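PDB 4UWM: 3,6-diketocamphane 1,6 monooxygenase from Pseudomonas putida, which catalyses the FMNH2-dependent Baeyer-Villiger oxygenation of (1S,4S)-bornane-2,5-dione to a lactone, a step by which the bacterium degrades (-)-camphor. Local coordinates for residues I38-S44 and I71-A77; Y103-I107 and P196-V200; G202-S207 and D228-H233; F218-F224 and R252-H257. Residues are numbered along the deposited sequence.

How the interactions relate
All four contacts belong to one TIM barrel. Interaction 1 pairs strand 40-43 with strand 72-79 and closes a loop of 26 residues. Interaction 2 follows in series, pairing 105-108 with 198-202 across an 88-residue excursion; its F104 and G106 also bond to strand 72-79 of interaction 1. Beyond V200 the same strand runs into the FMN phosphate loop of interaction 3, which packs on helix 227-244. Interaction 4 joins the strands before and after that helix, so interactions 3 and 4 cross along the chain. Inside the barrel, M42 and M76 of interaction 1 touch A254 and V221 of interaction 4, and both interactions 1 and 3 hold FMN.

Interaction 1. Residues I38-S44 and I71-A77; sequences IDSMMIS and IKFAPMA. With FMN (flavin mononucleotide), chain C; PG4 (tetraethylene glycol), chain D.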
# COMPACT_ATOMS: atom_id res chain seq x y z
N ILE A 38 -15.60 7.53 16.58
CA ILE A 38 -15.35 8.44 15.47
C ILE A 38 -15.72 7.71 14.16
O ILE A 38 -15.43 6.53 13.98
CB ILE A 38 -13.92 9.03 15.53
CG1 ILE A 38 -13.86 10.05 16.69
CG2 ILE A 38 -13.52 9.70 14.21
CD1 ILE A 38 -12.49 10.64 16.97
N ASP A 39 -16.43 8.41 13.28
CA ASP A 39 -17.07 7.80 12.11
C ASP A 39 -16.08 7.48 10.96
O ASP A 39 -16.23 6.48 10.27
CB ASP A 39 -18.14 8.74 11.55
CG ASP A 39 -18.90 8.12 10.39
OD1 ASP A 39 -19.44 7.02 10.58
OD2 ASP A 39 -18.96 8.73 9.29
N SER A 40 -15.13 8.37 10.74
CA SER A 40 -14.22 8.24 9.60
C SER A 40 -12.83 8.77 9.94
O SER A 40 -12.69 9.66 10.78
CB SER A 40 -14.79 8.96 8.37
OG SER A 40 -14.92 10.34 8.61
N MET A 41 -11.81 8.22 9.28
CA MET A 41 -10.46 8.77 9.38
C MET A 41 -9.94 9.00 7.97
O MET A 41 -9.87 8.07 7.19
CB MET A 41 -9.55 7.81 10.15
CG MET A 41 -8.10 8.31 10.27
SD MET A 41 -7.13 7.06 11.13
CE MET A 41 -5.53 7.88 11.28
N MET A 42 -9.64 10.26 7.66
CA MET A 42 -9.07 10.67 6.38
C MET A 42 -7.55 10.73 6.53
O MET A 42 -7.05 11.25 7.54
CB MET A 42 -9.60 12.06 5.98
CG MET A 42 -11.10 12.06 5.63
SD MET A 42 -11.69 13.73 5.24
CE MET A 42 -13.46 13.44 5.12
N ILE A 43 -6.81 10.21 5.54
CA ILE A 43 -5.33 10.23 5.58
C ILE A 43 -4.80 10.81 4.30
O ILE A 43 -5.10 10.29 3.22
CB ILE A 43 -4.75 8.82 5.85
CG1 ILE A 43 -5.41 8.24 7.11
CG2 ILE A 43 -3.21 8.87 5.97
CD1 ILE A 43 -5.29 6.76 7.31
N SER A 44 -4.00 11.87 4.41
CA SER A 44 -3.51 12.59 3.24
C SER A 44 -2.27 11.95 2.60
O SER A 44 -1.69 11.02 3.14
CB SER A 44 -3.26 14.07 3.55
OG SER A 44 -4.45 14.68 4.02
N ILE A 71 -14.93 2.21 12.13
CA ILE A 71 -14.49 3.45 11.51
C ILE A 71 -14.30 3.21 10.00
O ILE A 71 -13.91 2.12 9.59
CB ILE A 71 -13.20 3.99 12.20
CG1 ILE A 71 -12.98 5.47 11.88
CG2 ILE A 71 -12.00 3.07 11.93
CD1 ILE A 71 -12.05 6.16 12.86
N LYS A 72 -14.63 4.22 9.20
CA LYS A 72 -14.43 4.21 7.76
C LYS A 72 -13.14 4.97 7.41
O LYS A 72 -12.82 5.98 8.04
CB LYS A 72 -15.60 4.89 7.04
CG LYS A 72 -16.97 4.28 7.34
CD LYS A 72 -18.02 5.02 6.53
CE LYS A 72 -19.43 4.81 7.06
NZ LYS A 72 -20.36 5.51 6.14
N PHE A 73 -12.41 4.50 6.40
CA PHE A 73 -11.15 5.14 6.00
C PHE A 73 -11.24 5.78 4.62
O PHE A 73 -11.96 5.28 3.77
CB PHE A 73 -10.02 4.12 5.97
CG PHE A 73 -9.69 3.55 7.30
CD1 PHE A 73 -8.81 4.21 8.16
CD2 PHE A 73 -10.21 2.33 7.69
CE1 PHE A 73 -8.48 3.66 9.39
CE2 PHE A 73 -9.88 1.77 8.93
CZ PHE A 73 -9.02 2.44 9.78
N ALA A 74 -10.51 6.87 4.41
CA ALA A 74 -10.39 7.45 3.08
C ALA A 74 -9.01 8.04 2.89
O ALA A 74 -8.55 8.83 3.72
CB ALA A 74 -11.45 8.54 2.85
N PRO A 75 -8.36 7.71 1.75
CA PRO A 75 -7.26 8.57 1.34
C PRO A 75 -7.84 9.94 0.99
O PRO A 75 -8.89 10.03 0.31
CB PRO A 75 -6.69 7.85 0.09
CG PRO A 75 -7.85 7.09 -0.45
CD PRO A 75 -8.68 6.67 0.75
N MET A 76 -7.18 10.99 1.45
CA MET A 76 -7.67 12.35 1.24
C MET A 76 -6.53 13.31 0.92
O MET A 76 -6.08 14.09 1.79
CB MET A 76 -8.46 12.83 2.47
CG MET A 76 -9.23 14.13 2.27
SD MET A 76 -10.45 13.98 0.94
CE MET A 76 -11.52 12.72 1.65
N ALA A 77 -6.04 13.29 -0.32
CA ALA A 77 -6.59 12.51 -1.45
C ALA A 77 -5.51 11.71 -2.17
O ALA A 77 -4.34 12.11 -2.19
CB ALA A 77 -7.21 13.49 -2.45
N1 FMN C . -6.12 18.74 -0.22
C2 FMN C . -6.47 17.44 -0.01
O2 FMN C . -6.75 16.71 -0.98
N3 FMN C . -6.52 16.90 1.22
C4 FMN C . -6.24 17.60 2.33
O4 FMN C . -6.31 17.05 3.44
C4A FMN C . -5.84 19.03 2.19
N5 FMN C . -5.53 19.81 3.25
C5A FMN C . -5.17 21.11 3.10
C6 FMN C . -4.86 21.88 4.22
C7 FMN C . -4.49 23.22 4.09
C7M FMN C . -4.16 24.03 5.32
C8 FMN C . -4.43 23.82 2.73
C8M FMN C . -4.03 25.26 2.52
C9 FMN C . -4.74 23.05 1.61
C9A FMN C . -5.11 21.72 1.73
N10 FMN C . -5.43 20.93 0.60
C10 FMN C . -5.80 19.58 0.80
C1' FMN C . -5.36 21.51 -0.76
C2' FMN C . -6.71 21.99 -1.25
O2' FMN C . -7.66 20.95 -1.01
C3' FMN C . -6.67 22.31 -2.74
O3' FMN C . -6.39 23.71 -2.90
C4' FMN C . -7.99 21.93 -3.42
O4' FMN C . -8.03 20.51 -3.66
C5' FMN C . -8.25 22.68 -4.72
O5' FMN C . -9.07 23.78 -4.35
P FMN C . -9.87 24.69 -5.40
O1P FMN C . -10.37 23.79 -6.49
O2P FMN C . -10.95 25.22 -4.51
O3P FMN C . -8.84 25.69 -5.85
O1 PG4 D . -22.21 3.11 7.44
C1 PG4 D . -23.05 2.50 6.44
C2 PG4 D . -22.20 1.96 5.30
O2 PG4 D . -21.42 3.01 4.71
C3 PG4 D . -20.48 2.49 3.76
C4 PG4 D . -20.09 3.55 2.75
O3 PG4 D . -19.78 4.77 3.40
C5 PG4 D . -18.79 5.51 2.70
C6 PG4 D . -19.04 6.99 2.91
O4 PG4 D . -18.75 7.35 4.26
C7 PG4 D . -18.89 8.75 4.41
C8 PG4 D . -18.73 9.13 5.88
O5 PG4 D . -19.58 8.32 6.70
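A non-proline cis peptide joins M76 to A77 at the end of this strand pair, a feature also known in bacterial luciferase, the namesake of this enzyme's family. M76 O and the S44 hydroxyl meet the flavin: FMN N3 donates to M76 O at 2.9 Å, while S44 OG lies 2.8 Å from M76 O and 3.1 Å from FMN O4. Behind the site, 40-43 and 72-75 run together, their axes 4.7 Å apart at closest and 18° from parallel. Their ladder starts with K72 N to D39 O (3.0 Å) and M41 N to K72 O (2.8 Å), continues with A74 N to M41 O (3.1 Å) and I43 N to A74 O (2.9 Å), and ends with M76 N to I43 O (2.8 Å). At the opposite end, K72 NZ is wrapped by a tetraethylene glycol, probably from the crystallisation liquor, whose O5 also bonds D39 OD2 at 2.7 Å.

M42 and A74 point into the barrel, where M42 SD meets M76 CE at 3.7 Å. M41 and F73 point outward in a Met-aromatic contact, M41 SD at the ring edge, 4.1 Å from F73 CE1. This is the β-α-β unit 40-43, 57-65, 72-79 of a TIM barrel: M41 and F73 pack on helix 19-35, I43 and F73 on helix 57-65, and strand 4-9 bonds along the other edge of 40-43.

Interaction 2. Residues Y103-I107 and P196-V200; sequences YFLGI and PEIAV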
# COMPACT_ATOMS: atom_id res chain seq x y z
N TYR A 103 -14.97 2.37 3.61
CA TYR A 103 -13.96 3.01 2.78
C TYR A 103 -14.64 4.04 1.92
O TYR A 103 -15.76 3.82 1.49
CB TYR A 103 -13.27 1.92 1.90
CG TYR A 103 -12.27 2.48 0.94
CD1 TYR A 103 -12.67 2.92 -0.33
CD2 TYR A 103 -10.93 2.60 1.29
CE1 TYR A 103 -11.77 3.48 -1.20
CE2 TYR A 103 -10.00 3.16 0.41
CZ TYR A 103 -10.43 3.58 -0.84
OH TYR A 103 -9.55 4.15 -1.72
N PHE A 104 -13.99 5.18 1.70
CA PHE A 104 -14.37 6.03 0.58
C PHE A 104 -13.12 6.67 0.00
O PHE A 104 -12.05 6.59 0.61
CB PHE A 104 -15.50 7.05 0.90
CG PHE A 104 -15.18 8.04 1.99
CD1 PHE A 104 -15.24 7.66 3.33
CD2 PHE A 104 -14.85 9.36 1.67
CE1 PHE A 104 -14.96 8.58 4.34
CE2 PHE A 104 -14.55 10.28 2.67
CZ PHE A 104 -14.63 9.88 4.01
N LEU A 105 -13.25 7.28 -1.17
CA LEU A 105 -12.10 7.69 -1.96
C LEU A 105 -12.02 9.19 -2.20
O LEU A 105 -12.85 9.77 -2.92
CB LEU A 105 -12.11 6.93 -3.31
CG LEU A 105 -11.15 7.39 -4.41
CD1 LEU A 105 -9.69 7.09 -4.02
CD2 LEU A 105 -11.51 6.69 -5.73
N GLY A 106 -10.98 9.81 -1.65
CA GLY A 106 -10.67 11.19 -2.00
C GLY A 106 -9.77 11.21 -3.22
O GLY A 106 -8.79 10.47 -3.27
N ILE A 107 -10.10 12.06 -4.20
CA ILE A 107 -9.22 12.27 -5.37
C ILE A 107 -8.78 13.71 -5.49
O ILE A 107 -9.50 14.60 -5.04
CB ILE A 107 -9.89 11.82 -6.69
CG1 ILE A 107 -11.10 12.73 -7.02
CG2 ILE A 107 -10.28 10.36 -6.60
CD1 ILE A 107 -11.64 12.55 -8.44
N PRO A 196 -16.49 3.30 -5.30
CA PRO A 196 -16.70 3.81 -3.94
C PRO A 196 -17.29 5.21 -4.02
O PRO A 196 -17.21 5.87 -5.08
CB PRO A 196 -15.26 3.90 -3.39
CG PRO A 196 -14.45 4.24 -4.60
CD PRO A 196 -15.09 3.47 -5.74
N GLU A 197 -17.87 5.69 -2.92
CA GLU A 197 -18.20 7.10 -2.85
C GLU A 197 -16.91 7.91 -3.00
O GLU A 197 -15.89 7.54 -2.41
CB GLU A 197 -18.89 7.43 -1.53
CG GLU A 197 -19.22 8.91 -1.38
CD GLU A 197 -20.22 9.19 -0.26
OE1 GLU A 197 -20.62 8.23 0.43
OE2 GLU A 197 -20.58 10.37 -0.08
N ILE A 198 -16.96 8.98 -3.79
CA ILE A 198 -15.78 9.78 -4.13
C ILE A 198 -15.91 11.15 -3.49
O ILE A 198 -16.99 11.75 -3.51
CB ILE A 198 -15.60 9.86 -5.67
CG1 ILE A 198 -15.21 8.48 -6.21
CG2 ILE A 198 -14.61 10.94 -6.08
CD1 ILE A 198 -15.11 8.41 -7.72
N ALA A 199 -14.81 11.62 -2.88
CA ALA A 199 -14.75 12.94 -2.25
C ALA A 199 -13.70 13.82 -2.88
O ALA A 199 -12.73 13.33 -3.47
CB ALA A 199 -14.50 12.78 -0.75
N VAL A 200 -13.91 15.14 -2.82
CA VAL A 200 -12.89 16.10 -3.25
C VAL A 200 -12.83 17.22 -2.20
O VAL A 200 -13.80 17.49 -1.50
CB VAL A 200 -13.13 16.69 -4.66
CG1 VAL A 200 -13.25 15.60 -5.72
CG2 VAL A 200 -14.34 17.61 -4.69
O HOH W 1 -17.68 4.19 -0.45
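Backbone hydrogen bonds set the register: L105 N to E197 O (2.9 Å), A199 N to L105 O (2.7 Å) and I107 N to A199 O (3.0 Å). L105 thus faces I198 and G106 faces A199. Close CA-H...O contacts fill in between, I198 CA to L105 O at 3.2 Å and G106 CA to A199 O at 3.3 Å. Ahead of the ladder a water spans the gap, donating to Y103 O and accepting from E197 N.

These are adjacent parallel strands of the TIM barrel, crossing at 40°, although 88 residues separate the segments.

Apolar contacts occupy both faces. Outward, L105 CB touches P196 CG (3.8 Å), L105 CD2 touches I198 CG1 (4.1 Å), and I107 CG1 meets V200 CG1 (3.8 Å); helix 139-155 covers this side with W154 and L147. Inward, A199 CB approaches the edge of the F104 ring, 4.2 Å from CD2, close to M76 of the FMN site. The carboxylate of E197 makes its salt bridge with R252.

Interaction 3. Residues G202-S207 and D228-H233; sequences GFSYNS and DALKRH. With FMN (flavin mononucleotide), chain C.
The FMN phosphate-binding loop of this TIM-barrel flavoenzyme, 202-207, leaves strand 198-202, leads into helix 208-216 and leans on helix 227-244. It runs from extended G202 (phi/psi -117/143) through Y205 (-59/-60) to S207 (-82/112); 228-233 is alpha-helical (R232 N to D228 O 2.7 Å, H233 N to A229 O 2.8 Å). Y205 lies beside A229 (CA-CA 5.0 Å) and S207 nearest H233 (6.5 Å). H233 (chi1 -85°) reaches to the loop, NE2 donating to S204 O at 2.7 Å, while its ND1 meets S222 OG. Y205 (chi1 t) brings its ring to the helix, one face over R232 CG, 3.7 Å from the centroid (CH-pi), its edge toward D228, and Y205 CD1 4.0 Å from A229 CB. R232 (chi1 t, chi2 p) gives NE to N206 OD1 at 2.8 Å and pairs through NH1 with E235. FMN O2P accepts from S204 N (3.2 Å), S204 OG (2.9 Å) and S207 OG at 2.5 Å, the N-cap hydroxyl that also bonds M210 N.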
# COMPACT_ATOMS: atom_id res chain seq x y z
N GLY A 202 -12.01 21.25 -1.26
CA GLY A 202 -11.90 22.62 -1.78
C GLY A 202 -11.24 23.56 -0.77
O GLY A 202 -11.43 23.42 0.45
N PHE A 203 -10.43 24.49 -1.27
CA PHE A 203 -9.89 25.53 -0.39
C PHE A 203 -10.23 26.95 -0.84
O PHE A 203 -10.62 27.76 0.01
CB PHE A 203 -8.39 25.41 -0.10
CG PHE A 203 -7.88 26.44 0.88
CD1 PHE A 203 -8.23 26.37 2.23
CD2 PHE A 203 -7.09 27.51 0.45
CE1 PHE A 203 -7.79 27.33 3.14
CE2 PHE A 203 -6.65 28.47 1.35
CZ PHE A 203 -7.00 28.38 2.69
N SER A 204 -10.14 27.24 -2.14
CA SER A 204 -10.38 28.59 -2.63
C SER A 204 -11.85 29.02 -2.47
O SER A 204 -12.74 28.18 -2.31
CB SER A 204 -9.88 28.76 -4.06
OG SER A 204 -10.70 28.06 -4.98
N TYR A 205 -12.07 30.34 -2.46
CA TYR A 205 -13.38 30.94 -2.22
C TYR A 205 -14.42 30.48 -3.24
O TYR A 205 -15.45 29.88 -2.88
CB TYR A 205 -13.27 32.48 -2.21
CG TYR A 205 -14.55 33.19 -1.86
CD1 TYR A 205 -15.03 33.20 -0.55
CD2 TYR A 205 -15.30 33.84 -2.84
CE1 TYR A 205 -16.21 33.84 -0.22
CE2 TYR A 205 -16.49 34.49 -2.52
CZ TYR A 205 -16.93 34.49 -1.21
OH TYR A 205 -18.10 35.12 -0.88
N ASN A 206 -14.14 30.76 -4.51
CA ASN A 206 -14.95 30.27 -5.63
C ASN A 206 -14.34 28.97 -6.13
O ASN A 206 -13.56 28.97 -7.09
CB ASN A 206 -15.02 31.31 -6.75
CG ASN A 206 -15.71 32.60 -6.33
OD1 ASN A 206 -16.76 32.58 -5.70
ND2 ASN A 206 -15.11 33.73 -6.69
N SER A 207 -14.69 27.87 -5.48
CA SER A 207 -14.02 26.58 -5.67
C SER A 207 -14.44 25.73 -6.89
O SER A 207 -15.57 25.19 -6.93
CB SER A 207 -14.14 25.76 -4.39
OG SER A 207 -13.40 24.55 -4.46
N ASP A 228 -17.57 33.23 5.25
CA ASP A 228 -17.94 33.55 3.88
C ASP A 228 -17.58 32.42 2.92
O ASP A 228 -18.43 31.96 2.15
CB ASP A 228 -17.29 34.87 3.43
CG ASP A 228 -17.85 36.08 4.17
OD1 ASP A 228 -19.03 36.06 4.58
OD2 ASP A 228 -17.09 37.06 4.34
N ALA A 229 -16.33 31.96 2.99
CA ALA A 229 -15.85 30.85 2.16
C ALA A 229 -16.67 29.60 2.41
O ALA A 229 -17.01 28.89 1.46
CB ALA A 229 -14.37 30.58 2.38
N LEU A 230 -17.01 29.33 3.67
CA LEU A 230 -17.79 28.14 3.97
C LEU A 230 -19.15 28.21 3.28
O LEU A 230 -19.62 27.24 2.67
CB LEU A 230 -17.92 27.91 5.48
CG LEU A 230 -18.53 26.56 5.88
CD1 LEU A 230 -17.74 25.39 5.31
CD2 LEU A 230 -18.67 26.42 7.39
N LYS A 231 -19.78 29.38 3.34
CA LYS A 231 -21.06 29.57 2.68
C LYS A 231 -20.90 29.55 1.16
O LYS A 231 -21.69 28.91 0.47
CB LYS A 231 -21.74 30.85 3.18
CG LYS A 231 -22.30 30.72 4.59
CD LYS A 231 -23.19 31.90 4.96
CE LYS A 231 -22.38 33.17 5.18
NZ LYS A 231 -23.24 34.37 5.05
N ARG A 232 -19.88 30.24 0.64
CA ARG A 232 -19.60 30.20 -0.81
C ARG A 232 -19.38 28.77 -1.33
O ARG A 232 -19.84 28.42 -2.42
CB ARG A 232 -18.40 31.10 -1.15
CG ARG A 232 -18.18 31.33 -2.65
CD ARG A 232 -19.38 31.99 -3.32
NE ARG A 232 -19.27 31.93 -4.77
CZ ARG A 232 -20.31 31.89 -5.60
NH1 ARG A 232 -21.56 31.90 -5.13
NH2 ARG A 232 -20.10 31.82 -6.90
N HIS A 233 -18.68 27.95 -0.55
CA HIS A 233 -18.46 26.54 -0.90
C HIS A 233 -19.78 25.83 -1.11
O HIS A 233 -19.97 25.17 -2.14
CB HIS A 233 -17.61 25.83 0.17
CG HIS A 233 -16.13 26.00 -0.02
ND1 HIS A 233 -15.21 25.15 0.54
CD2 HIS A 233 -15.43 26.92 -0.73
CE1 HIS A 233 -13.99 25.55 0.20
NE2 HIS A 233 -14.10 26.61 -0.57
N1 FMN C . -6.12 18.74 -0.22
C2 FMN C . -6.47 17.44 -0.01
O2 FMN C . -6.75 16.71 -0.98
N3 FMN C . -6.52 16.90 1.22
C4 FMN C . -6.24 17.60 2.33
O4 FMN C . -6.31 17.05 3.44
C4A FMN C . -5.84 19.03 2.19
N5 FMN C . -5.53 19.81 3.25
C5A FMN C . -5.17 21.11 3.10
C6 FMN C . -4.86 21.88 4.22
C7 FMN C . -4.49 23.22 4.09
C7M FMN C . -4.16 24.03 5.32
C8 FMN C . -4.43 23.82 2.73
C8M FMN C . -4.03 25.26 2.52
C9 FMN C . -4.74 23.05 1.61
C9A FMN C . -5.11 21.72 1.73
N10 FMN C . -5.43 20.93 0.60
C10 FMN C . -5.80 19.58 0.80
C1' FMN C . -5.36 21.51 -0.76
C2' FMN C . -6.71 21.99 -1.25
O2' FMN C . -7.66 20.95 -1.01
C3' FMN C . -6.67 22.31 -2.74
O3' FMN C . -6.39 23.71 -2.90
C4' FMN C . -7.99 21.93 -3.42
O4' FMN C . -8.03 20.51 -3.66
C5' FMN C . -8.25 22.68 -4.72
O5' FMN C . -9.07 23.78 -4.35
P FMN C . -9.87 24.69 -5.40
O1P FMN C . -10.37 23.79 -6.49
O2P FMN C . -10.95 25.22 -4.51
O3P FMN C . -8.84 25.69 -5.85

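Interaction 4. Residues F218-F224 and R252-H257; sequences FKPVSIF and RHAVSH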
# COMPACT_ATOMS: atom_id res chain seq x y z
N PHE A 218 -20.30 14.07 -5.98
CA PHE A 218 -19.23 13.67 -5.04
C PHE A 218 -19.46 14.27 -3.64
O PHE A 218 -20.25 15.20 -3.47
CB PHE A 218 -17.86 14.11 -5.58
CG PHE A 218 -17.44 13.40 -6.84
CD1 PHE A 218 -18.00 12.17 -7.19
CD2 PHE A 218 -16.45 13.94 -7.65
CE1 PHE A 218 -17.60 11.52 -8.35
CE2 PHE A 218 -16.05 13.29 -8.81
CZ PHE A 218 -16.62 12.07 -9.15
N LYS A 219 -18.75 13.73 -2.65
CA LYS A 219 -18.77 14.26 -1.29
C LYS A 219 -17.86 15.49 -1.21
O LYS A 219 -16.69 15.41 -1.56
CB LYS A 219 -18.33 13.14 -0.34
CG LYS A 219 -18.09 13.56 1.11
CD LYS A 219 -17.63 12.35 1.94
CE LYS A 219 -17.41 12.71 3.40
NZ LYS A 219 -18.70 13.00 4.09
N PRO A 220 -18.41 16.65 -0.75
CA PRO A 220 -17.55 17.82 -0.63
C PRO A 220 -16.81 17.86 0.73
O PRO A 220 -17.38 17.54 1.77
CB PRO A 220 -18.55 18.98 -0.76
CG PRO A 220 -19.80 18.44 -0.11
CD PRO A 220 -19.82 16.96 -0.45
N VAL A 221 -15.54 18.25 0.72
CA VAL A 221 -14.74 18.37 1.94
C VAL A 221 -14.15 19.78 1.92
O VAL A 221 -13.50 20.16 0.96
CB VAL A 221 -13.59 17.30 2.02
CG1 VAL A 221 -12.86 17.39 3.37
CG2 VAL A 221 -14.14 15.90 1.83
N SER A 222 -14.39 20.55 2.97
CA SER A 222 -13.88 21.91 3.05
C SER A 222 -12.95 22.05 4.24
O SER A 222 -13.19 21.45 5.29
CB SER A 222 -15.03 22.92 3.20
OG SER A 222 -15.97 22.85 2.13
N ILE A 223 -11.89 22.82 4.07
CA ILE A 223 -11.04 23.23 5.19
C ILE A 223 -11.59 24.57 5.69
O ILE A 223 -11.70 25.52 4.92
CB ILE A 223 -9.56 23.39 4.77
CG1 ILE A 223 -9.06 22.21 3.92
CG2 ILE A 223 -8.68 23.63 5.99
CD1 ILE A 223 -8.93 20.87 4.62
N PHE A 224 -11.95 24.64 6.97
CA PHE A 224 -12.57 25.88 7.47
C PHE A 224 -11.61 27.04 7.38
O PHE A 224 -10.51 26.99 7.94
CB PHE A 224 -13.10 25.77 8.89
CG PHE A 224 -13.80 27.02 9.36
CD1 PHE A 224 -15.02 27.39 8.82
CD2 PHE A 224 -13.23 27.82 10.34
CE1 PHE A 224 -15.68 28.54 9.25
CE2 PHE A 224 -13.87 28.97 10.78
CZ PHE A 224 -15.10 29.33 10.23
N ARG A 252 -23.54 15.18 3.94
CA ARG A 252 -22.37 14.60 3.27
C ARG A 252 -21.18 15.57 3.32
O ARG A 252 -20.03 15.16 3.12
CB ARG A 252 -22.71 14.24 1.82
CG ARG A 252 -23.77 13.15 1.67
CD ARG A 252 -24.01 12.80 0.20
NE ARG A 252 -22.81 12.25 -0.47
CZ ARG A 252 -22.55 12.38 -1.77
NH1 ARG A 252 -23.38 13.03 -2.58
NH2 ARG A 252 -21.44 11.83 -2.29
N HIS A 253 -21.46 16.85 3.59
CA HIS A 253 -20.42 17.87 3.69
C HIS A 253 -19.55 17.62 4.93
O HIS A 253 -20.06 17.47 6.04
CB HIS A 253 -21.04 19.26 3.74
CG HIS A 253 -20.07 20.36 3.44
ND1 HIS A 253 -20.41 21.70 3.55
CD2 HIS A 253 -18.77 20.34 3.04
CE1 HIS A 253 -19.36 22.44 3.22
NE2 HIS A 253 -18.36 21.64 2.90
N ALA A 254 -18.23 17.52 4.71
CA ALA A 254 -17.27 17.38 5.81
C ALA A 254 -16.43 18.64 5.90
O ALA A 254 -15.98 19.17 4.88
CB ALA A 254 -16.39 16.14 5.61
N VAL A 255 -16.26 19.14 7.12
CA VAL A 255 -15.56 20.40 7.32
C VAL A 255 -14.48 20.19 8.36
O VAL A 255 -14.76 19.73 9.47
CB VAL A 255 -16.50 21.55 7.78
CG1 VAL A 255 -15.71 22.86 7.93
CG2 VAL A 255 -17.63 21.75 6.78
N SER A 256 -13.25 20.52 7.98
CA SER A 256 -12.08 20.33 8.84
C SER A 256 -11.84 21.55 9.73
O SER A 256 -11.81 22.68 9.23
CB SER A 256 -10.85 20.04 7.96
OG SER A 256 -9.66 20.08 8.71
N HIS A 257 -11.67 21.31 11.02
CA HIS A 257 -11.44 22.34 12.03
C HIS A 257 -10.32 21.88 12.94
O HIS A 257 -10.14 20.67 13.14
CB HIS A 257 -12.68 22.52 12.92
CG HIS A 257 -13.84 23.21 12.27
ND1 HIS A 257 -13.96 24.58 12.23
CD2 HIS A 257 -14.94 22.72 11.67
CE1 HIS A 257 -15.08 24.91 11.61
NE2 HIS A 257 -15.70 23.79 11.26
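F218 opens the segment with its side chain turned away; its backbone comes close to R252, F218 C lying 3.4 Å from R252 NH2. K219 reaches across to the residue ahead of H253, its NZ donating to R252 O at 2.7 Å, while the R252 guanidinium is held by E197 in a salt bridge. P220 starts the parallel ladder, its O accepting from A254 N (3.1 Å), and its ring lies against H253, P220 CG 3.8 Å from CD2. V221 faces the barrel interior with A254, V221 CG1 to A254 CB being 4.4 Å.

S222 does most: its N donates to A254 O (2.8 Å), its O accepts from S256 N (2.8 Å), and its OG shares a hydrogen bond with H253 NE2 (2.8 Å). I223, which lines the FMN pocket, points inward, CD1 3.9 Å from S256 CB; S256 OG bonds E347. F224 closes the ladder, N to S256 O at 3.0 Å, and sets its CB over the H257 ring, 3.9 Å from the centroid.

Strands 219-223 and 254-261, with helix 227-244 between them, form a β-α-β unit of the TIM barrel. Because S222 OG also bonds H233 ND1, and H233 NE2 holds S204 O, polar contacts run from H253, just ahead of its strand, through S222 and the helix residue H233 to the loop that binds the flavin phosphate.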